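Local coordinates for protein transcription termination factor FttA (Pyrococcus horikoshii, PDB 3AF6) that probably terminates transcription by cleaving nascent RNA at the polymerase exit channel, as a two-zinc ribonuclease of the metallo-beta-lactamase superfamily, at residues L265-L268 and F269-N272; G219-V222 and A223-N226; F295-I298 and Q299-N302. All coordinates share one frame; numbering follows the deposited sequence.

Contact 1: L265-L268 and F269-N272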
ATOM      1  N   LEU A 265       3.518  -7.934  -9.234  1.00 36.50           N
ATOM      2  CA  LEU A 265       4.021  -8.763  -8.152  1.00 36.59           C
ATOM      3  C   LEU A 265       3.516 -10.214  -8.164  1.00 37.07           C
ATOM      4  O   LEU A 265       4.308 -11.147  -8.083  1.00 36.95           O
ATOM      5  CB  LEU A 265       3.721  -8.089  -6.816  1.00 37.20           C
ATOM      6  CG  LEU A 265       4.276  -8.698  -5.526  1.00 38.84           C
ATOM      7  CD1 LEU A 265       5.769  -9.016  -5.637  1.00 39.41           C
ATOM      8  CD2 LEU A 265       4.032  -7.701  -4.415  1.00 39.35           C
ATOM      9  N   PRO A 266       2.194 -10.430  -8.283  1.00 37.55           N
ATOM     10  CA  PRO A 266       1.747 -11.828  -8.288  1.00 37.74           C
ATOM     11  C   PRO A 266       2.167 -12.626  -9.539  1.00 38.71           C
ATOM     12  O   PRO A 266       2.298 -13.853  -9.492  1.00 36.51           O
ATOM     13  CB  PRO A 266       0.236 -11.706  -8.101  1.00 37.26           C
ATOM     14  CG  PRO A 266      -0.074 -10.385  -8.674  1.00 38.27           C
ATOM     15  CD  PRO A 266       1.049  -9.507  -8.243  1.00 37.26           C
ATOM     16  N   TYR A 267       2.404 -11.924 -10.641  1.00 38.47           N
ATOM     17  CA  TYR A 267       2.846 -12.557 -11.881  1.00 39.77           C
ATOM     18  C   TYR A 267       4.093 -13.384 -11.593  1.00 40.49           C
ATOM     19  O   TYR A 267       4.324 -14.440 -12.189  1.00 39.26           O
ATOM     20  CB  TYR A 267       3.209 -11.484 -12.901  1.00 42.24           C
ATOM     21  CG  TYR A 267       3.566 -12.001 -14.274  1.00 45.42           C
ATOM     22  CD1 TYR A 267       2.573 -12.231 -15.228  1.00 47.42           C
ATOM     23  CD2 TYR A 267       4.896 -12.205 -14.643  1.00 45.18           C
ATOM     24  CE1 TYR A 267       2.891 -12.638 -16.515  1.00 48.70           C
ATOM     25  CE2 TYR A 267       5.226 -12.612 -15.931  1.00 46.90           C
ATOM     26  CZ  TYR A 267       4.216 -12.823 -16.860  1.00 49.94           C
ATOM     27  OH  TYR A 267       4.518 -13.223 -18.139  1.00 55.88           O
ATOM     28  N   LEU A 268       4.896 -12.879 -10.665  1.00 40.96           N
ATOM     29  CA  LEU A 268       6.142 -13.515 -10.277  1.00 40.55           C
ATOM     30  C   LEU A 268       5.967 -14.919  -9.729  1.00 41.77           C
ATOM     31  O   LEU A 268       6.810 -15.785  -9.962  1.00 43.46           O
ATOM     32  CB  LEU A 268       6.854 -12.637  -9.252  1.00 39.29           C
ATOM     33  CG  LEU A 268       8.185 -11.990  -9.645  1.00 41.57           C
ATOM     34  CD1 LEU A 268       8.271 -11.747 -11.155  1.00 37.08           C
ATOM     35  CD2 LEU A 268       8.330 -10.692  -8.852  1.00 40.54           C
ATOM     36  N   PHE A 269       4.878 -15.140  -9.000  1.00 42.46           N
ATOM     37  CA  PHE A 269       4.599 -16.442  -8.407  1.00 42.19           C
ATOM     38  C   PHE A 269       3.948 -17.375  -9.428  1.00 43.79           C
ATOM     39  O   PHE A 269       4.188 -18.580  -9.425  1.00 44.95           O
ATOM     40  CB  PHE A 269       3.697 -16.267  -7.180  1.00 42.25           C
ATOM     41  CG  PHE A 269       4.372 -15.577  -6.023  1.00 40.10           C
ATOM     42  CD1 PHE A 269       5.289 -16.255  -5.233  1.00 40.19           C
ATOM     43  CD2 PHE A 269       4.108 -14.245  -5.738  1.00 42.36           C
ATOM     44  CE1 PHE A 269       5.941 -15.616  -4.165  1.00 39.34           C
ATOM     45  CE2 PHE A 269       4.756 -13.596  -4.671  1.00 42.26           C
ATOM     46  CZ  PHE A 269       5.674 -14.290  -3.886  1.00 39.46           C
ATOM     47  N   ARG A 270       3.124 -16.811 -10.304  1.00 45.14           N
ATOM     48  CA  ARG A 270       2.463 -17.595 -11.338  1.00 46.43           C
ATOM     49  C   ARG A 270       3.500 -18.430 -12.085  1.00 45.75           C
ATOM     50  O   ARG A 270       3.236 -19.570 -12.442  1.00 44.60           O
ATOM     51  CB  ARG A 270       1.743 -16.671 -12.323  1.00 49.32           C
ATOM     52  CG  ARG A 270       1.132 -17.388 -13.526  1.00 53.56           C
ATOM     53  CD  ARG A 270       0.733 -16.398 -14.605  1.00 56.86           C
ATOM     54  NE  ARG A 270       0.231 -17.055 -15.808  1.00 62.87           N
ATOM     55  CZ  ARG A 270       0.111 -16.454 -16.990  1.00 65.51           C
ATOM     56  NH1 ARG A 270       0.456 -15.178 -17.130  1.00 66.69           N
ATOM     57  NH2 ARG A 270      -0.347 -17.125 -18.041  1.00 64.76           N
ATOM     58  N   TYR A 271       4.680 -17.850 -12.306  1.00 45.64           N
ATOM     59  CA  TYR A 271       5.770 -18.526 -13.008  1.00 44.39           C
ATOM     60  C   TYR A 271       6.899 -19.035 -12.112  1.00 43.93           C
ATOM     61  O   TYR A 271       7.951 -19.421 -12.604  1.00 42.30           O
ATOM     62  CB  TYR A 271       6.360 -17.602 -14.068  1.00 44.25           C
ATOM     63  CG  TYR A 271       5.456 -17.374 -15.259  1.00 46.81           C
ATOM     64  CD1 TYR A 271       5.137 -18.418 -16.136  1.00 46.53           C
ATOM     65  CD2 TYR A 271       4.931 -16.116 -15.522  1.00 47.15           C
ATOM     66  CE1 TYR A 271       4.317 -18.207 -17.245  1.00 48.24           C
ATOM     67  CE2 TYR A 271       4.114 -15.892 -16.619  1.00 50.68           C
ATOM     68  CZ  TYR A 271       3.810 -16.935 -17.482  1.00 51.43           C
ATOM     69  OH  TYR A 271       3.017 -16.679 -18.580  1.00 51.05           O
ATOM     70  N   ASN A 272       6.682 -19.057 -10.804  1.00 44.83           N
ATOM     71  CA  ASN A 272       7.712 -19.518  -9.877  1.00 47.89           C
ATOM     72  C   ASN A 272       9.055 -18.805 -10.046  1.00 46.86           C
ATOM     73  O   ASN A 272      10.112 -19.435  -9.991  1.00 47.05           O
ATOM     74  CB  ASN A 272       7.934 -21.016 -10.028  1.00 51.23           C
ATOM     75  CG  ASN A 272       6.873 -21.823  -9.337  1.00 55.93           C
ATOM     76  OD1 ASN A 272       5.696 -21.744  -9.687  1.00 58.12           O
ATOM     77  ND2 ASN A 272       7.280 -22.606  -8.339  1.00 58.18           N
TER
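Tyr267 and Tyr271, four residues apart, form an offset edge-to-face pair on the outer side of a short helix. The edge of the Tyr271 ring turns toward the face of Tyr267, with the planes at 65°. The centroids are 4.9 Å apart, but the rings sit too close in the model and their exact spacing is doubtful. Tyr267 holds CG anti to its backbone N (chi1 -175°), which swings the ring out from the helix, where Tyr271 and Arg270 reach it. The NH1 of the extended Arg270 chain lies 3.6 Å from Tyr267 CE1, with the guanidinium almost perpendicular to the ring. This side is partly open to solvent, and Arg270 also touches Asp312.

The other side is tightly packed. Leu265 and Leu268 rest on Ile252 of strand 251-253. Pro266 touches helices 282-301 and 310-319, and the Phe269 ring meets His319. Phe269 CD2 comes to 3.9 Å from Leu265 O.

Along the backbone, Pro266 O accepts from both Phe269 N and Arg270 N. A weak bond joins Tyr271 N to Tyr267 O. The helix ends in a Schellman motif: Asn272 N bonds Phe269 O, Leu273 N reaches back to Leu268 O, and Asn272, with positive phi, is the C-prime residue.

Contact 2: G219-V222 and A223-N226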
ATOM      1  N   GLY A 219       5.483  -2.760 -10.628  1.00 35.19           N
ATOM      2  CA  GLY A 219       4.182  -2.456 -11.161  1.00 34.27           C
ATOM      3  C   GLY A 219       3.997  -2.902 -12.589  1.00 37.84           C
ATOM      4  O   GLY A 219       4.894  -3.457 -13.239  1.00 35.49           O
ATOM      5  N   VAL A 220       2.786  -2.649 -13.060  1.00 38.96           N
ATOM      6  CA  VAL A 220       2.366  -2.963 -14.403  1.00 39.22           C
ATOM      7  C   VAL A 220       1.782  -1.654 -14.905  1.00 40.08           C
ATOM      8  O   VAL A 220       1.510  -0.745 -14.122  1.00 40.54           O
ATOM      9  CB  VAL A 220       1.263  -4.040 -14.391  1.00 38.91           C
ATOM     10  CG1 VAL A 220       0.097  -3.567 -13.551  1.00 36.85           C
ATOM     11  CG2 VAL A 220       0.802  -4.332 -15.805  1.00 37.74           C
ATOM     12  N   ASN A 221       1.606  -1.543 -16.208  1.00 40.84           N
ATOM     13  CA  ASN A 221       1.027  -0.339 -16.760  1.00 41.53           C
ATOM     14  C   ASN A 221      -0.276  -0.774 -17.425  1.00 43.02           C
ATOM     15  O   ASN A 221      -0.259  -1.228 -18.563  1.00 44.90           O
ATOM     16  CB  ASN A 221       1.985   0.270 -17.775  1.00 40.86           C
ATOM     17  CG  ASN A 221       1.460   1.549 -18.366  1.00 42.08           C
ATOM     18  OD1 ASN A 221       0.251   1.791 -18.356  1.00 44.65           O
ATOM     19  ND2 ASN A 221       2.355   2.371 -18.906  1.00 38.52           N
ATOM     20  N   VAL A 222      -1.398  -0.665 -16.713  1.00 44.07           N
ATOM     21  CA  VAL A 222      -2.682  -1.085 -17.280  1.00 45.81           C
ATOM     22  C   VAL A 222      -3.008  -0.287 -18.534  1.00 47.48           C
ATOM     23  O   VAL A 222      -3.678  -0.775 -19.447  1.00 45.62           O
ATOM     24  CB  VAL A 222      -3.860  -0.922 -16.275  1.00 46.69           C
ATOM     25  CG1 VAL A 222      -3.690  -1.879 -15.103  1.00 45.82           C
ATOM     26  CG2 VAL A 222      -3.950   0.523 -15.795  1.00 45.98           C
ATOM     27  N   ALA A 223      -2.516   0.944 -18.578  1.00 49.96           N
ATOM     28  CA  ALA A 223      -2.755   1.807 -19.724  1.00 54.14           C
ATOM     29  C   ALA A 223      -2.227   1.174 -21.005  1.00 54.95           C
ATOM     30  O   ALA A 223      -2.506   1.662 -22.098  1.00 56.33           O
ATOM     31  CB  ALA A 223      -2.087   3.178 -19.506  1.00 54.59           C
ATOM     32  N   MET A 224      -1.466   0.089 -20.883  1.00 55.10           N
ATOM     33  CA  MET A 224      -0.918  -0.541 -22.070  1.00 55.22           C
ATOM     34  C   MET A 224      -0.680  -2.046 -22.027  1.00 54.65           C
ATOM     35  O   MET A 224       0.356  -2.521 -22.492  1.00 51.92           O
ATOM     36  CB  MET A 224       0.374   0.175 -22.460  1.00 56.96           C
ATOM     37  CG  MET A 224       0.158   1.645 -22.731  1.00 59.45           C
ATOM     38  SD  MET A 224       1.569   2.485 -23.390  1.00 63.54           S
ATOM     39  CE  MET A 224       1.298   2.213 -25.160  1.00 64.54           C
ATOM     40  N   LEU A 225      -1.640  -2.795 -21.486  1.00 55.40           N
ATOM     41  CA  LEU A 225      -1.520  -4.249 -21.436  1.00 57.03           C
ATOM     42  C   LEU A 225      -1.500  -4.793 -22.860  1.00 58.79           C
ATOM     43  O   LEU A 225      -1.071  -5.917 -23.094  1.00 59.53           O
ATOM     44  CB  LEU A 225      -2.698  -4.868 -20.686  1.00 57.22           C
ATOM     45  CG  LEU A 225      -2.775  -4.702 -19.171  1.00 57.42           C
ATOM     46  CD1 LEU A 225      -3.966  -5.481 -18.636  1.00 56.32           C
ATOM     47  CD2 LEU A 225      -1.495  -5.216 -18.539  1.00 57.74           C
ATOM     48  N   ASN A 226      -1.984  -3.988 -23.804  1.00 62.19           N
ATOM     49  CA  ASN A 226      -2.021  -4.360 -25.220  1.00 63.88           C
ATOM     50  C   ASN A 226      -0.616  -4.674 -25.739  1.00 63.54           C
ATOM     51  O   ASN A 226      -0.456  -5.432 -26.696  1.00 64.33           O
ATOM     52  CB  ASN A 226      -2.635  -3.220 -26.058  1.00 66.26           C
ATOM     53  CG  ASN A 226      -4.173  -3.249 -26.080  1.00 69.65           C
ATOM     54  OD1 ASN A 226      -4.810  -3.987 -25.322  1.00 70.79           O
ATOM     55  ND2 ASN A 226      -4.770  -2.436 -26.952  1.00 68.74           N
TER
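The carboxamide of Asn221 is the flat group that touches 223-226, and it does so through its OD1 end, with neither face stacked on that segment. OD1 points at Ala223 and stands 2.9 Å from Ala223 N. The side chain is placed there by CG lying anti to the backbone N (chi1 -179°). Met224 CG passes farther off, 4.4 Å from the same OD1.

The backbone of Asn221 closes the turn. Its O accepts from Met224 N at 2.9 Å, although the position of that nitrogen is somewhat uncertain. Val222 and Ala223 at the corner make one turn of 3-10 helix, closed by this i to i+3 bond.

On the inner side the contact is apolar. Val220 CG2 meets Leu225 CD2 at 3.7 Å, the two side chains crossing at a slant. Leu225 also folds back beside the Val222 backbone, its CG 4.0 Å from Val222 O. Val220 and Val222 rest on Leu259, which directly precedes Asp260, and Val220 and Leu259 are joined by a backbone hydrogen bond. The chemistry is thus divided: the Asn221 carbonyl closes the turn, while valine and leucine branches pack the loop against helix 259-262, which carries the zinc ligands Asp260 and His261, and against helix 282-301.

Contact 3: F295-I298 and Q299-N302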
ATOM      1  N   PHE A 295      -8.313  -6.342 -10.365  1.00 45.76           N
ATOM      2  CA  PHE A 295      -7.652  -6.293 -11.670  1.00 43.88           C
ATOM      3  C   PHE A 295      -7.886  -7.513 -12.566  1.00 44.56           C
ATOM      4  O   PHE A 295      -8.250  -7.368 -13.739  1.00 42.01           O
ATOM      5  CB  PHE A 295      -6.151  -6.078 -11.467  1.00 43.34           C
ATOM      6  CG  PHE A 295      -5.347  -6.115 -12.739  1.00 43.44           C
ATOM      7  CD1 PHE A 295      -5.799  -5.476 -13.888  1.00 42.05           C
ATOM      8  CD2 PHE A 295      -4.114  -6.767 -12.773  1.00 42.91           C
ATOM      9  CE1 PHE A 295      -5.037  -5.486 -15.050  1.00 42.08           C
ATOM     10  CE2 PHE A 295      -3.344  -6.779 -13.930  1.00 40.56           C
ATOM     11  CZ  PHE A 295      -3.807  -6.137 -15.069  1.00 43.02           C
ATOM     12  N   ILE A 296      -7.680  -8.714 -12.032  1.00 44.37           N
ATOM     13  CA  ILE A 296      -7.893  -9.898 -12.847  1.00 45.78           C
ATOM     14  C   ILE A 296      -9.370 -10.083 -13.177  1.00 47.73           C
ATOM     15  O   ILE A 296      -9.721 -10.538 -14.274  1.00 48.08           O
ATOM     16  CB  ILE A 296      -7.300 -11.174 -12.189  1.00 43.76           C
ATOM     17  CG1 ILE A 296      -7.743 -11.301 -10.739  1.00 44.87           C
ATOM     18  CG2 ILE A 296      -5.779 -11.129 -12.282  1.00 43.50           C
ATOM     19  CD1 ILE A 296      -7.064 -12.453 -10.003  1.00 43.62           C
ATOM     20  N   GLU A 297     -10.241  -9.699 -12.249  1.00 48.20           N
ATOM     21  CA  GLU A 297     -11.673  -9.808 -12.497  1.00 48.98           C
ATOM     22  C   GLU A 297     -12.143  -8.840 -13.590  1.00 46.81           C
ATOM     23  O   GLU A 297     -12.971  -9.198 -14.426  1.00 45.18           O
ATOM     24  CB  GLU A 297     -12.455  -9.568 -11.206  1.00 51.49           C
ATOM     25  CG  GLU A 297     -12.501 -10.781 -10.300  1.00 57.32           C
ATOM     26  CD  GLU A 297     -13.134 -10.481  -8.953  1.00 61.10           C
ATOM     27  OE1 GLU A 297     -14.149  -9.746  -8.916  1.00 62.45           O
ATOM     28  OE2 GLU A 297     -12.622 -10.994  -7.933  1.00 62.50           O
ATOM     29  N   ILE A 298     -11.629  -7.618 -13.596  1.00 46.11           N
ATOM     30  CA  ILE A 298     -12.044  -6.673 -14.632  1.00 47.49           C
ATOM     31  C   ILE A 298     -11.617  -7.205 -16.013  1.00 47.82           C
ATOM     32  O   ILE A 298     -12.354  -7.079 -16.998  1.00 46.27           O
ATOM     33  CB  ILE A 298     -11.440  -5.261 -14.387  1.00 46.85           C
ATOM     34  CG1 ILE A 298     -11.860  -4.750 -13.010  1.00 46.02           C
ATOM     35  CG2 ILE A 298     -11.916  -4.294 -15.450  1.00 46.84           C
ATOM     36  CD1 ILE A 298     -13.327  -4.967 -12.687  1.00 46.86           C
ATOM     37  N   GLN A 299     -10.434  -7.813 -16.071  1.00 47.27           N
ATOM     38  CA  GLN A 299      -9.928  -8.387 -17.309  1.00 48.62           C
ATOM     39  C   GLN A 299     -10.860  -9.487 -17.817  1.00 49.19           C
ATOM     40  O   GLN A 299     -11.227  -9.514 -18.993  1.00 48.12           O
ATOM     41  CB  GLN A 299      -8.531  -8.972 -17.094  1.00 49.14           C
ATOM     42  CG  GLN A 299      -7.410  -7.951 -17.085  1.00 48.75           C
ATOM     43  CD  GLN A 299      -6.052  -8.589 -16.882  1.00 49.75           C
ATOM     44  OE1 GLN A 299      -5.783  -9.191 -15.846  1.00 50.18           O
ATOM     45  NE2 GLN A 299      -5.188  -8.463 -17.876  1.00 52.40           N
ATOM     46  N   GLN A 300     -11.238 -10.394 -16.923  1.00 49.97           N
ATOM     47  CA  GLN A 300     -12.125 -11.489 -17.287  1.00 51.47           C
ATOM     48  C   GLN A 300     -13.501 -10.984 -17.698  1.00 52.49           C
ATOM     49  O   GLN A 300     -14.080 -11.471 -18.667  1.00 53.26           O
ATOM     50  CB  GLN A 300     -12.246 -12.475 -16.123  1.00 50.68           C
ATOM     51  CG  GLN A 300     -10.934 -13.164 -15.788  1.00 52.78           C
ATOM     52  CD  GLN A 300     -11.041 -14.077 -14.586  1.00 53.64           C
ATOM     53  OE1 GLN A 300     -11.359 -13.634 -13.488  1.00 54.27           O
ATOM     54  NE2 GLN A 300     -10.772 -15.363 -14.790  1.00 55.14           N
ATOM     55  N   SER A 301     -14.026 -10.001 -16.976  1.00 54.08           N
ATOM     56  CA  SER A 301     -15.339  -9.465 -17.315  1.00 55.68           C
ATOM     57  C   SER A 301     -15.254  -8.877 -18.714  1.00 55.13           C
ATOM     58  O   SER A 301     -16.271  -8.613 -19.341  1.00 55.53           O
ATOM     59  CB  SER A 301     -15.781  -8.381 -16.311  1.00 56.27           C
ATOM     60  OG  SER A 301     -15.068  -7.166 -16.487  1.00 58.75           O
ATOM     61  N   ASN A 302     -14.028  -8.672 -19.190  1.00 55.03           N
ATOM     62  CA  ASN A 302     -13.792  -8.133 -20.522  1.00 54.97           C
ATOM     63  C   ASN A 302     -13.481  -9.241 -21.523  1.00 54.28           C
ATOM     64  O   ASN A 302     -13.098  -8.969 -22.664  1.00 53.71           O
ATOM     65  CB  ASN A 302     -12.628  -7.148 -20.508  1.00 58.43           C
ATOM     66  CG  ASN A 302     -13.078  -5.729 -20.279  1.00 61.49           C
ATOM     67  OD1 ASN A 302     -14.197  -5.362 -20.641  1.00 63.94           O
ATOM     68  ND2 ASN A 302     -12.205  -4.912 -19.694  1.00 61.90           N
TER
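Phe295 and Gln299 stack one turn apart near the C-terminal end of the alpha-helix 282-301, in the metallo-beta-lactamase domain. The Gln299 amide lies almost flat over one face of the Phe295 ring, with the planes 9° apart. Its OE1 is 3.7 Å from Phe295 CZ and offset toward the ring rim. CG of Gln299 sits beside the backbone N (chi1 -79°), and the extended chain runs back along the helix to the ring. OE1 is satisfied by a hydrogen bond from Leu307 N. That bond ties the helix to the following loop and, with the ring beneath, is consistent with a fixed amide orientation. Gln299 also touches Leu225.

The backbone carbonyls are satisfied in regular i to i+4 order. Phe295 O accepts from Gln299 N at 3.2 Å. Ile296 O accepts from Gln300 N at 3.1 Å, and Glu297 O from Ser301 N at 2.9 Å. Glu297, Gln300 and Ser301 line the exposed side, while Phe295 and Ile296 are buried. Ile296 packs against Pro310 and Ile313, and Phe295 against Tyr308.

At the last turn the pattern gains a side-chain donor. Ser301 sets its hydroxyl between its own N and carbonyl carbon (chi1 73°), and OG donates to Ile298 O at 2.8 Å.

All three contacts are local and belong to the metallo-beta-lactamase domain. Contact 1 takes in the whole short helix 267-270, and contact 3 is the C-terminal end of the long helix 282-301. Both are partly buried, with apolar side chains on one side and more exposed tyrosine, arginine, glutamate or serine on the other. Contact 2 is a surface loop turn after strand 213-216. It touches contact 3 directly: Leu225 CD1 packs 3.6 Å from Phe295 CZ, and Val222 also meets that ring. Contact 1 stands apart, its nearest atoms about 6 Å from contact 2. Contact 1 sets rings edge to face, contact 3 lays an amide parallel to a ring, and contact 2 combines a backbone bond with aliphatic branches.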